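Local coordinates for protein serine acetyltransferase 1, putative (Entamoeba histolytica, PDB 7BW9) that probably transfers an acetyl group to serine in the pathway that makes cysteine, and binds cysteine between neighbouring subunits, at residues A[43-48]-A[132-137]; A[110-115]-A[193-198]; A[115-118]-A[122-125]. All blocks are in the same frame, centred on the assembly; numbering follows the deposited sequence.

How the contacts relate
The three contacts follow the chain from its helical N-terminal part into the left-handed beta-helix, and show how one chain supplies its share of a site at a subunit boundary. Contact 1 joins helix 36-45 to helix 128-144, and contact 3, between 115-118 and 122-125, lies within the sequence it spans. Contact 2 reaches from the end of helix 96-113 to strand 197-198; its segments interleave with those of contact 1 along the chain, centres about 18 Å apart. Contacts 2 and 3 share Pro115, have centres about 12 Å apart and both touch the bound cysteine and the second subunit. Contact 1, about 15 Å from contact 3 between centres, meets it where Phe46 packs on Ile124.

Contact 1 (A[43-48]-A[132-137]); sequences KILFPD and VMMIQR
Met134 reaches out from helix 128-144 and is met by Leu45, the last residue of helix 36-45, and Phe46, the residue after it. Its side chain runs extended beyond CG (chi2 -176°), which carries the sulfur and terminal methyl well away from the helix and lets one residue serve both partners. Near its root, Met134 CG lies 4.1 Å from Leu45 CD1, and the two side chains run antiparallel alongside one another. At its far end, the methyl CE comes to the edge of the Phe46 ring, near the ring plane, 3.8 Å from CE2 of Phe46.

Phe46 is the first residue to leave helical geometry, and its ring also packs on Phe23 and on Val103 and Ile107 of helix 96-113. The backbones stay well apart, with the CA atoms of Leu45 and Met134 separated by 8.6 Å, and side chains alone bridge the gap. Because no hydrogen bond crosses and all three residues are buried, what joins the two segments here is apolar contact, which presumably gains from the exclusion of water; the thioether chain lies along a branched aliphatic tip at its root and an aromatic edge at its end.

Contact 2 (A[110-115]-A[193-198]); sequences AYTGDP and GNWCRV. With CYS (cysteine), chain D.
Trp195 and Arg197, separated by one residue along a turn and the strand that follows, meet the last residues of helix 96-113. At Trp195 the backbone takes up positive phi (58°), and the indole swings across to Thr112, which it meets at about a right angle. The hydroxyl oxygen OG1 of Thr112 sits at the ring edge, in its plane, 3.4 Å from CZ3 of Trp195. The oxygen thus faces the rim of C-H groups, and its hydrogen bond, a weak one, goes back to the carbonyl of Ala109 in its own helix. His175 and Phe229 also meet the indole, tying it to adjoining coils.

Past Cys196, the chain enters strand 197-198, and Arg197 points toward Gly113. Its chain starts extended and bends at chi3 (76°), which turns the guanidinium aside; the methylene CD lies 3.9 Å from the carbonyl oxygen O of Gly113, a loose contact with no hydrogen bond. The polar end is held instead by Tyr199, whose hydroxyl bonds to NE. Gly113 has no side chain on the flank facing Arg197, which leaves the CD methylene room beside the backbone.

Directly beyond Gly113 the helix gives way to Asp114, whose OD1 accepts a hydrogen bond from the amino nitrogen N of the bound cysteine at 2.7 Å. Tyr127 holds the other carboxylate oxygen, while Asp179 of the same chain and Arg222 of the second subunit also hydrogen-bond the ligand. A helix end laid against a coil of the left-handed parallel beta-helix, with an amino-acid site at the subunit boundary, is the arrangement of the serine acetyltransferases in the hexapeptide-repeat family.

Contact 3 (A[115-118]-A[122-125]); sequences PAAS and MIIR. With CYS (cysteine), chain D.
Met122 and Ile123, neighbours in the first turn of helix 120-126, meet the preceding loop from two places, both touching Ala117. Met122 leaves its backbone with CG opposite the N (chi1 162°), runs out straight, and then bends at chi3 (-57°), which brings the methyl round to Ser118. The sulfur SD lies 3.7 Å from the carbonyl oxygen O of Ala116 and 4.0 Å from CA of Ala117, alongside the backbone. Beyond the bend, CE of Met122 approaches OG of Ser118 at 3.2 Å, a close approach of a methyl to a hydroxyl oxygen that involves no hydrogen bond.

Ile123 works through its longer branch. Its CD1 meets the methyl CB of Ala117 at 3.7 Å, an apolar contact of two methyl carbons; CG1, one bond nearer the helix, lies 3.9 Å from the same Ala117 CB. Tyr127 packs on Ala117 as well, and Ile107, Ala110 and Tyr111 of helix 96-113 pack on Ile123.

The loop is a connection between two consecutive helices of the N-terminal helical domain that serine acetyltransferases carry ahead of the left-handed beta-helix, folded back so that its residues lie on the helix they precede, and it also forms one wall of the ligand pocket. Ala116 turns its methyl CB to the carboxylate oxygen O of the bound cysteine, 3.6 Å away, while the ring atom CD of Pro115 lies 3.7 Å from the other oxygen, OXT, of that cysteine. Both are van der Waals contacts. The backbone N of Ala116 bonds to OD1 of Asp114, which probably helps to position that carboxylate. Arg222 of the second subunit packs on Pro115 and Ala116, and Glu149 of the same subunit on Met122.

Contact 1 (A[43-48]-A[132-137])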
ATOM      1  N   LYS A  43      20.669  -2.882  -7.550  1.00 16.12           N
ATOM      2  CA  LYS A  43      21.837  -2.777  -8.418  1.00 16.99           C
ATOM      3  C   LYS A  43      22.963  -3.684  -7.934  1.00 18.39           C
ATOM      4  O   LYS A  43      23.700  -4.256  -8.747  1.00 21.83           O
ATOM      5  CB  LYS A  43      22.324  -1.325  -8.487  1.00 15.08           C
ATOM      6  CG  LYS A  43      21.299  -0.339  -9.018  1.00 17.19           C
ATOM      7  CD  LYS A  43      21.874   1.075  -9.131  1.00 25.83           C
ATOM      8  CE  LYS A  43      20.825   2.050  -9.659  1.00 28.10           C
ATOM      9  NZ  LYS A  43      21.420   3.311 -10.197  1.00 42.09           N
ATOM     10  N   ILE A  44      23.123  -3.821  -6.616  1.00 13.30           N
ATOM     11  CA  ILE A  44      24.177  -4.700  -6.107  1.00 21.69           C
ATOM     12  C   ILE A  44      23.871  -6.162  -6.431  1.00 23.64           C
ATOM     13  O   ILE A  44      24.757  -6.917  -6.849  1.00 24.07           O
ATOM     14  CB  ILE A  44      24.373  -4.499  -4.595  1.00 21.72           C
ATOM     15  CG1 ILE A  44      24.986  -3.122  -4.305  1.00 19.67           C
ATOM     16  CG2 ILE A  44      25.261  -5.603  -4.043  1.00 23.67           C
ATOM     17  CD1 ILE A  44      24.756  -2.629  -2.878  1.00 22.17           C
ATOM     18  N   LEU A  45      22.620  -6.593  -6.252  1.00 17.54           N
ATOM     19  CA  LEU A  45      22.341  -8.021  -6.418  1.00 18.93           C
ATOM     20  C   LEU A  45      22.148  -8.429  -7.878  1.00 20.09           C
ATOM     21  O   LEU A  45      22.433  -9.577  -8.235  1.00 24.91           O
ATOM     22  CB  LEU A  45      21.105  -8.419  -5.620  1.00 21.53           C
ATOM     23  CG  LEU A  45      21.143  -8.211  -4.107  1.00 17.96           C
ATOM     24  CD1 LEU A  45      19.763  -8.487  -3.569  1.00 24.86           C
ATOM     25  CD2 LEU A  45      22.163  -9.113  -3.461  1.00 18.42           C
ATOM     26  N   PHE A  46      21.645  -7.546  -8.732  1.00 15.85           N
ATOM     27  CA  PHE A  46      21.394  -7.883 -10.132  1.00 17.74           C
ATOM     28  C   PHE A  46      21.723  -6.707 -11.031  1.00 20.02           C
ATOM     29  O   PHE A  46      20.831  -6.101 -11.633  1.00 17.71           O
ATOM     30  CB  PHE A  46      19.945  -8.314 -10.333  1.00 22.44           C
ATOM     31  CG  PHE A  46      19.570  -9.486  -9.532  1.00 22.14           C
ATOM     32  CD1 PHE A  46      19.945 -10.754  -9.936  1.00 19.22           C
ATOM     33  CD2 PHE A  46      18.842  -9.331  -8.360  1.00 17.58           C
ATOM     34  CE1 PHE A  46      19.593 -11.860  -9.190  1.00 17.97           C
ATOM     35  CE2 PHE A  46      18.491 -10.434  -7.603  1.00 19.22           C
ATOM     36  CZ  PHE A  46      18.875 -11.702  -8.020  1.00 24.19           C
ATOM     37  N   PRO A  47      23.009  -6.372 -11.167  1.00 22.02           N
ATOM     38  CA  PRO A  47      23.372  -5.245 -12.042  1.00 21.22           C
ATOM     39  C   PRO A  47      22.762  -5.331 -13.430  1.00 23.18           C
ATOM     40  O   PRO A  47      22.344  -4.305 -13.979  1.00 25.76           O
ATOM     41  CB  PRO A  47      24.907  -5.309 -12.081  1.00 19.86           C
ATOM     42  CG  PRO A  47      25.289  -6.633 -11.423  1.00 23.22           C
ATOM     43  CD  PRO A  47      24.179  -6.922 -10.462  1.00 18.18           C
ATOM     44  N   ASP A  48      22.662  -6.527 -14.006  1.00 23.70           N
ATOM     45  CA  ASP A  48      22.177  -6.610 -15.382  1.00 27.13           C
ATOM     46  C   ASP A  48      20.777  -6.030 -15.555  1.00 31.25           C
ATOM     47  O   ASP A  48      20.449  -5.567 -16.652  1.00 36.14           O
ATOM     48  CB  ASP A  48      22.203  -8.056 -15.870  1.00 30.95           C
ATOM     49  CG  ASP A  48      23.611  -8.545 -16.181  1.00 31.97           C
ATOM     50  OD1 ASP A  48      24.593  -7.846 -15.829  1.00 35.58           O
ATOM     51  OD2 ASP A  48      23.733  -9.642 -16.766  1.00 41.78           O
ATOM     52  N   VAL A 132      10.585  -7.210  -1.334  1.00 12.31           N
ATOM     53  CA  VAL A 132      10.501  -7.170   0.125  1.00 13.37           C
ATOM     54  C   VAL A 132      11.523  -8.120   0.738  1.00 12.24           C
ATOM     55  O   VAL A 132      12.071  -7.843   1.810  1.00 14.66           O
ATOM     56  CB  VAL A 132       9.060  -7.467   0.606  1.00 15.18           C
ATOM     57  CG1 VAL A 132       8.727  -8.951   0.496  1.00 14.45           C
ATOM     58  CG2 VAL A 132       8.873  -7.010   2.049  1.00 16.45           C
ATOM     59  N   MET A 133      11.826  -9.231   0.059  1.00 14.23           N
ATOM     60  CA  MET A 133      12.789 -10.187   0.592  1.00 14.71           C
ATOM     61  C   MET A 133      14.230  -9.724   0.404  1.00 15.02           C
ATOM     62  O   MET A 133      15.073  -9.998   1.265  1.00 15.39           O
ATOM     63  CB  MET A 133      12.565 -11.560  -0.041  1.00 15.86           C
ATOM     64  CG  MET A 133      11.295 -12.258   0.492  1.00 18.59           C
ATOM     65  SD  MET A 133      11.116 -12.175   2.296  1.00 24.73           S
ATOM     66  CE  MET A 133      12.603 -13.077   2.776  1.00 16.63           C
ATOM     67  N   MET A 134      14.536  -9.018  -0.694  1.00 11.34           N
ATOM     68  CA  MET A 134      15.818  -8.317  -0.776  1.00 16.07           C
ATOM     69  C   MET A 134      16.053  -7.457   0.466  1.00 16.27           C
ATOM     70  O   MET A 134      17.120  -7.507   1.083  1.00 20.34           O
ATOM     71  CB  MET A 134      15.867  -7.438  -2.028  1.00 20.86           C
ATOM     72  CG  MET A 134      15.706  -8.154  -3.358  1.00 24.24           C
ATOM     73  SD  MET A 134      15.919  -6.957  -4.704  1.00 21.98           S
ATOM     74  CE  MET A 134      15.877  -8.011  -6.155  1.00 19.82           C
ATOM     75  N   ILE A 135      15.055  -6.664   0.855  1.00 12.44           N
ATOM     76  CA  ILE A 135      15.203  -5.827   2.042  1.00 13.08           C
ATOM     77  C   ILE A 135      15.215  -6.674   3.314  1.00 15.61           C
ATOM     78  O   ILE A 135      16.032  -6.441   4.218  1.00 12.96           O
ATOM     79  CB  ILE A 135      14.093  -4.769   2.083  1.00 11.95           C
ATOM     80  CG1 ILE A 135      14.099  -3.962   0.791  1.00 20.45           C
ATOM     81  CG2 ILE A 135      14.261  -3.846   3.292  1.00 10.22           C
ATOM     82  CD1 ILE A 135      15.392  -3.141   0.568  1.00 18.95           C
ATOM     83  N   GLN A 136      14.308  -7.662   3.415  1.00 13.17           N
ATOM     84  CA  GLN A 136      14.153  -8.389   4.678  1.00 11.49           C
ATOM     85  C   GLN A 136      15.405  -9.181   5.026  1.00 14.27           C
ATOM     86  O   GLN A 136      15.823  -9.209   6.189  1.00 13.25           O
ATOM     87  CB  GLN A 136      12.946  -9.330   4.627  1.00 10.77           C
ATOM     88  CG  GLN A 136      12.376  -9.686   6.043  1.00 15.62           C
ATOM     89  CD  GLN A 136      13.114 -10.830   6.718  1.00 15.15           C
ATOM     90  OE1 GLN A 136      13.725 -11.654   6.044  1.00 20.99           O
ATOM     91  NE2 GLN A 136      13.090 -10.866   8.051  1.00 12.23           N
ATOM     92  N   ARG A 137      16.010  -9.841   4.036  1.00 12.58           N
ATOM     93  CA  ARG A 137      17.209 -10.621   4.312  1.00 18.90           C
ATOM     94  C   ARG A 137      18.377  -9.727   4.726  1.00 23.22           C
ATOM     95  O   ARG A 137      19.208 -10.137   5.545  1.00 18.59           O
ATOM     96  CB  ARG A 137      17.540 -11.482   3.090  1.00 19.17           C
ATOM     97  CG  ARG A 137      16.384 -12.455   2.781  1.00 18.95           C
ATOM     98  CD  ARG A 137      16.829 -13.659   2.001  1.00 18.71           C
ATOM     99  NE  ARG A 137      15.730 -14.526   1.570  1.00 20.55           N
ATOM    100  CZ  ARG A 137      15.148 -15.450   2.343  1.00 22.19           C
ATOM    101  NH1 ARG A 137      15.539 -15.616   3.599  1.00 18.57           N
ATOM    102  NH2 ARG A 137      14.179 -16.214   1.849  1.00 15.58           N
TER

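Contact 2 (A[110-115]-A[193-198])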
ATOM      1  N   ALA A 110       9.367 -17.851  -7.130  1.00 13.29           N
ATOM      2  CA  ALA A 110       8.331 -17.027  -7.749  1.00 16.34           C
ATOM      3  C   ALA A 110       8.001 -17.543  -9.143  1.00 18.36           C
ATOM      4  O   ALA A 110       6.825 -17.597  -9.538  1.00 15.00           O
ATOM      5  CB  ALA A 110       8.785 -15.557  -7.811  1.00 16.80           C
ATOM      6  N   TYR A 111       9.032 -17.908  -9.900  1.00 13.62           N
ATOM      7  CA  TYR A 111       8.811 -18.387 -11.287  1.00 18.80           C
ATOM      8  C   TYR A 111       8.028 -19.703 -11.312  1.00 16.54           C
ATOM      9  O   TYR A 111       7.144 -19.819 -12.129  1.00 18.05           O
ATOM     10  CB  TYR A 111      10.114 -18.520 -12.068  1.00 19.51           C
ATOM     11  CG  TYR A 111       9.920 -19.088 -13.448  1.00 27.73           C
ATOM     12  CD1 TYR A 111       9.360 -18.335 -14.461  1.00 26.57           C
ATOM     13  CD2 TYR A 111      10.293 -20.386 -13.736  1.00 31.86           C
ATOM     14  CE1 TYR A 111       9.188 -18.850 -15.731  1.00 31.95           C
ATOM     15  CE2 TYR A 111      10.131 -20.919 -15.001  1.00 32.00           C
ATOM     16  CZ  TYR A 111       9.575 -20.149 -15.999  1.00 34.44           C
ATOM     17  OH  TYR A 111       9.418 -20.692 -17.232  1.00 43.35           O
ATOM     18  N   THR A 112       8.358 -20.652 -10.443  1.00 14.48           N
ATOM     19  CA  THR A 112       7.640 -21.930 -10.453  1.00 24.15           C
ATOM     20  C   THR A 112       6.250 -21.788  -9.855  1.00 20.47           C
ATOM     21  O   THR A 112       5.322 -22.468 -10.297  1.00 23.10           O
ATOM     22  CB  THR A 112       8.412 -23.021  -9.692  1.00 24.79           C
ATOM     23  OG1 THR A 112       8.298 -22.799  -8.283  1.00 33.02           O
ATOM     24  CG2 THR A 112       9.878 -23.006 -10.042  1.00 21.72           C
ATOM     25  N   GLY A 113       6.088 -20.912  -8.864  1.00 21.17           N
ATOM     26  CA  GLY A 113       4.853 -20.741  -8.135  1.00 17.05           C
ATOM     27  C   GLY A 113       3.815 -19.847  -8.779  1.00 25.04           C
ATOM     28  O   GLY A 113       2.708 -19.732  -8.243  1.00 22.45           O
ATOM     29  N   ASP A 114       4.109 -19.197  -9.901  1.00 22.04           N
ATOM     30  CA  ASP A 114       3.180 -18.223 -10.478  1.00 25.88           C
ATOM     31  C   ASP A 114       3.012 -18.445 -11.974  1.00 23.99           C
ATOM     32  O   ASP A 114       3.947 -18.145 -12.750  1.00 18.90           O
ATOM     33  CB  ASP A 114       3.643 -16.796 -10.178  1.00 25.10           C
ATOM     34  CG  ASP A 114       2.662 -15.728 -10.684  1.00 23.71           C
ATOM     35  OD1 ASP A 114       1.500 -16.075 -10.990  1.00 20.67           O
ATOM     36  OD2 ASP A 114       3.066 -14.537 -10.779  1.00 23.42           O
ATOM     37  N   PRO A 115       1.840 -18.913 -12.421  1.00 21.11           N
ATOM     38  CA  PRO A 115       1.601 -19.035 -13.866  1.00 24.16           C
ATOM     39  C   PRO A 115       1.738 -17.721 -14.629  1.00 25.66           C
ATOM     40  O   PRO A 115       1.992 -17.766 -15.833  1.00 23.72           O
ATOM     41  CB  PRO A 115       0.167 -19.581 -13.944  1.00 25.30           C
ATOM     42  CG  PRO A 115      -0.086 -20.196 -12.597  1.00 24.91           C
ATOM     43  CD  PRO A 115       0.674 -19.336 -11.631  1.00 23.18           C
ATOM     44  N   GLY A 193       9.525 -21.923   7.098  1.00 19.32           N
ATOM     45  CA  GLY A 193      10.416 -22.911   6.516  1.00 20.59           C
ATOM     46  C   GLY A 193      10.724 -22.657   5.052  1.00 20.72           C
ATOM     47  O   GLY A 193      10.671 -21.521   4.571  1.00 17.23           O
ATOM     48  N   ASN A 194      11.037 -23.736   4.325  1.00 18.85           N
ATOM     49  CA  ASN A 194      11.459 -23.661   2.930  1.00 17.30           C
ATOM     50  C   ASN A 194      10.288 -23.922   1.986  1.00 19.42           C
ATOM     51  O   ASN A 194       9.342 -24.644   2.317  1.00 13.66           O
ATOM     52  CB  ASN A 194      12.579 -24.666   2.638  1.00 16.95           C
ATOM     53  CG  ASN A 194      13.767 -24.520   3.584  1.00 19.46           C
ATOM     54  OD1 ASN A 194      14.149 -23.412   3.967  1.00 17.05           O
ATOM     55  ND2 ASN A 194      14.336 -25.650   3.990  1.00 21.67           N
ATOM     56  N   TRP A 195      10.369 -23.318   0.798  1.00 15.80           N
ATOM     57  CA  TRP A 195       9.379 -23.502  -0.263  1.00 17.26           C
ATOM     58  C   TRP A 195       7.972 -23.120   0.189  1.00 17.44           C
ATOM     59  O   TRP A 195       6.994 -23.748  -0.207  1.00 17.85           O
ATOM     60  CB  TRP A 195       9.407 -24.946  -0.803  1.00 16.07           C
ATOM     61  CG  TRP A 195      10.472 -25.100  -1.842  1.00 20.52           C
ATOM     62  CD1 TRP A 195      11.695 -25.658  -1.675  1.00 20.47           C
ATOM     63  CD2 TRP A 195      10.426 -24.631  -3.197  1.00 19.70           C
ATOM     64  NE1 TRP A 195      12.416 -25.584  -2.842  1.00 21.57           N
ATOM     65  CE2 TRP A 195      11.661 -24.957  -3.793  1.00 18.38           C
ATOM     66  CE3 TRP A 195       9.462 -23.959  -3.964  1.00 20.10           C
ATOM     67  CZ2 TRP A 195      11.952 -24.659  -5.120  1.00 20.09           C
ATOM     68  CZ3 TRP A 195       9.757 -23.651  -5.281  1.00 19.88           C
ATOM     69  CH2 TRP A 195      10.991 -24.004  -5.847  1.00 18.35           C
ATOM     70  N   CYS A 196       7.843 -22.092   1.016  1.00 18.60           N
ATOM     71  CA  CYS A 196       6.516 -21.619   1.381  1.00 16.87           C
ATOM     72  C   CYS A 196       6.017 -20.585   0.382  1.00 18.78           C
ATOM     73  O   CYS A 196       6.803 -19.897  -0.284  1.00 14.51           O
ATOM     74  CB  CYS A 196       6.520 -21.052   2.797  1.00 15.30           C
ATOM     75  SG  CYS A 196       6.791 -22.420   3.988  1.00 19.32           S
ATOM     76  N   ARG A 197       4.693 -20.517   0.261  1.00 18.36           N
ATOM     77  CA  ARG A 197       4.010 -19.584  -0.630  1.00 18.48           C
ATOM     78  C   ARG A 197       2.875 -18.931   0.142  1.00 19.68           C
ATOM     79  O   ARG A 197       2.039 -19.622   0.740  1.00 16.51           O
ATOM     80  CB  ARG A 197       3.484 -20.287  -1.885  1.00 15.08           C
ATOM     81  CG  ARG A 197       3.013 -19.351  -2.995  1.00 26.77           C
ATOM     82  CD  ARG A 197       2.886 -20.094  -4.333  1.00 31.46           C
ATOM     83  NE  ARG A 197       1.695 -20.936  -4.379  1.00 32.39           N
ATOM     84  CZ  ARG A 197       1.708 -22.268  -4.348  1.00 38.85           C
ATOM     85  NH1 ARG A 197       2.858 -22.921  -4.285  1.00 37.97           N
ATOM     86  NH2 ARG A 197       0.562 -22.946  -4.380  1.00 36.38           N
ATOM     87  N   VAL A 198       2.858 -17.606   0.134  1.00 11.64           N
ATOM     88  CA  VAL A 198       1.916 -16.811   0.903  1.00 11.50           C
ATOM     89  C   VAL A 198       1.301 -15.769  -0.025  1.00 16.14           C
ATOM     90  O   VAL A 198       2.012 -15.142  -0.812  1.00 18.70           O
ATOM     91  CB  VAL A 198       2.621 -16.138   2.098  1.00 17.79           C
ATOM     92  CG1 VAL A 198       1.693 -15.197   2.788  1.00 17.09           C
ATOM     93  CG2 VAL A 198       3.175 -17.189   3.073  1.00 12.49           C
TER
HETATM   94  N   CYS D 401      -0.584 -14.986  -9.715  1.00 20.00           N
HETATM   95  CA  CYS D 401      -1.380 -16.243  -9.743  1.00 20.00           C
HETATM   96  C   CYS D 401      -1.915 -16.522 -11.161  1.00 20.00           C
HETATM   97  O   CYS D 401      -1.717 -15.745 -12.040  1.00 20.00           O
HETATM   98  CB  CYS D 401      -2.500 -16.183  -8.714  1.00 20.00           C
HETATM   99  SG  CYS D 401      -3.727 -14.894  -9.025  1.00 20.00           S
HETATM  100  OXT CYS D 401      -2.524 -17.567 -11.336  1.00 20.00           O

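Contact 3 (A[115-118]-A[122-125])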
ATOM      1  N   PRO A 115       1.840 -18.913 -12.421  1.00 21.11           N
ATOM      2  CA  PRO A 115       1.601 -19.035 -13.866  1.00 24.16           C
ATOM      3  C   PRO A 115       1.738 -17.721 -14.629  1.00 25.66           C
ATOM      4  O   PRO A 115       1.992 -17.766 -15.833  1.00 23.72           O
ATOM      5  CB  PRO A 115       0.167 -19.581 -13.944  1.00 25.30           C
ATOM      6  CG  PRO A 115      -0.086 -20.196 -12.597  1.00 24.91           C
ATOM      7  CD  PRO A 115       0.674 -19.336 -11.631  1.00 23.18           C
ATOM      8  N   ALA A 116       1.578 -16.561 -13.976  1.00 21.93           N
ATOM      9  CA  ALA A 116       1.722 -15.267 -14.648  1.00 24.55           C
ATOM     10  C   ALA A 116       3.168 -14.796 -14.758  1.00 22.39           C
ATOM     11  O   ALA A 116       3.440 -13.856 -15.514  1.00 26.03           O
ATOM     12  CB  ALA A 116       0.902 -14.189 -13.926  1.00 22.57           C
ATOM     13  N   ALA A 117       4.097 -15.393 -14.017  1.00 24.31           N
ATOM     14  CA  ALA A 117       5.507 -15.028 -14.110  1.00 21.88           C
ATOM     15  C   ALA A 117       6.105 -15.700 -15.340  1.00 26.74           C
ATOM     16  O   ALA A 117       6.289 -16.921 -15.367  1.00 35.70           O
ATOM     17  CB  ALA A 117       6.246 -15.432 -12.838  1.00 19.76           C
ATOM     18  N   SER A 118       6.412 -14.912 -16.364  1.00 31.12           N
ATOM     19  CA  SER A 118       6.876 -15.466 -17.627  1.00 35.10           C
ATOM     20  C   SER A 118       8.393 -15.380 -17.825  1.00 34.29           C
ATOM     21  O   SER A 118       8.914 -16.041 -18.727  1.00 30.08           O
ATOM     22  CB  SER A 118       6.157 -14.770 -18.792  1.00 30.09           C
ATOM     23  OG  SER A 118       6.525 -13.410 -18.864  1.00 34.54           O
ATOM     24  N   MET A 122      11.144 -10.091 -15.517  1.00 23.92           N
ATOM     25  CA  MET A 122       9.903  -9.559 -14.968  1.00 22.95           C
ATOM     26  C   MET A 122       9.882  -9.706 -13.453  1.00 21.76           C
ATOM     27  O   MET A 122       9.581  -8.754 -12.726  1.00 22.76           O
ATOM     28  CB  MET A 122       8.711 -10.282 -15.597  1.00 24.07           C
ATOM     29  CG  MET A 122       7.401 -10.123 -14.818  1.00 31.01           C
ATOM     30  SD  MET A 122       6.075 -11.225 -15.376  1.00 35.79           S
ATOM     31  CE  MET A 122       5.967 -10.782 -17.098  1.00 30.44           C
ATOM     32  N   ILE A 123      10.240 -10.896 -12.965  1.00 20.98           N
ATOM     33  CA  ILE A 123      10.238 -11.158 -11.530  1.00 21.98           C
ATOM     34  C   ILE A 123      11.228 -10.238 -10.831  1.00 21.77           C
ATOM     35  O   ILE A 123      10.913  -9.608  -9.813  1.00 16.37           O
ATOM     36  CB  ILE A 123      10.550 -12.645 -11.258  1.00 17.03           C
ATOM     37  CG1 ILE A 123       9.449 -13.536 -11.833  1.00 19.63           C
ATOM     38  CG2 ILE A 123      10.727 -12.924  -9.764  1.00 14.30           C
ATOM     39  CD1 ILE A 123       9.871 -14.959 -12.006  1.00 17.69           C
ATOM     40  N   ILE A 124      12.434 -10.131 -11.383  1.00 15.57           N
ATOM     41  CA  ILE A 124      13.479  -9.377 -10.707  1.00 21.18           C
ATOM     42  C   ILE A 124      13.129  -7.898 -10.668  1.00 19.62           C
ATOM     43  O   ILE A 124      13.352  -7.216  -9.664  1.00 16.14           O
ATOM     44  CB  ILE A 124      14.829  -9.618 -11.400  1.00 23.57           C
ATOM     45  CG1 ILE A 124      15.312 -11.049 -11.147  1.00 21.48           C
ATOM     46  CG2 ILE A 124      15.851  -8.587 -10.926  1.00 18.02           C
ATOM     47  CD1 ILE A 124      16.587 -11.411 -11.915  1.00 24.45           C
ATOM     48  N   ARG A 125      12.565  -7.381 -11.751  1.00 20.49           N
ATOM     49  CA  ARG A 125      12.381  -5.940 -11.831  1.00 22.00           C
ATOM     50  C   ARG A 125      11.108  -5.483 -11.141  1.00 26.10           C
ATOM     51  O   ARG A 125      11.038  -4.343 -10.668  1.00 20.85           O
ATOM     52  CB  ARG A 125      12.383  -5.507 -13.296  1.00 22.41           C
ATOM     53  CG  ARG A 125      13.813  -5.311 -13.815  1.00 27.03           C
ATOM     54  CD  ARG A 125      13.886  -4.705 -15.195  1.00 23.61           C
ATOM     55  NE  ARG A 125      13.181  -3.440 -15.329  1.00 21.24           N
ATOM     56  CZ  ARG A 125      13.691  -2.236 -15.059  1.00 27.16           C
ATOM     57  NH1 ARG A 125      14.923  -2.099 -14.586  1.00 25.90           N
ATOM     58  NH2 ARG A 125      12.955  -1.154 -15.260  1.00 22.57           N
TER
HETATM   59  N   CYS D 401      -0.584 -14.986  -9.715  1.00 20.00           N
HETATM   60  CA  CYS D 401      -1.380 -16.243  -9.743  1.00 20.00           C
HETATM   61  C   CYS D 401      -1.915 -16.522 -11.161  1.00 20.00           C
HETATM   62  O   CYS D 401      -1.717 -15.745 -12.040  1.00 20.00           O
HETATM   63  CB  CYS D 401      -2.500 -16.183  -8.714  1.00 20.00           C
HETATM   64  SG  CYS D 401      -3.727 -14.894  -9.025  1.00 20.00           S
HETATM   65  OXT CYS D 401      -2.524 -17.567 -11.336  1.00 20.00           O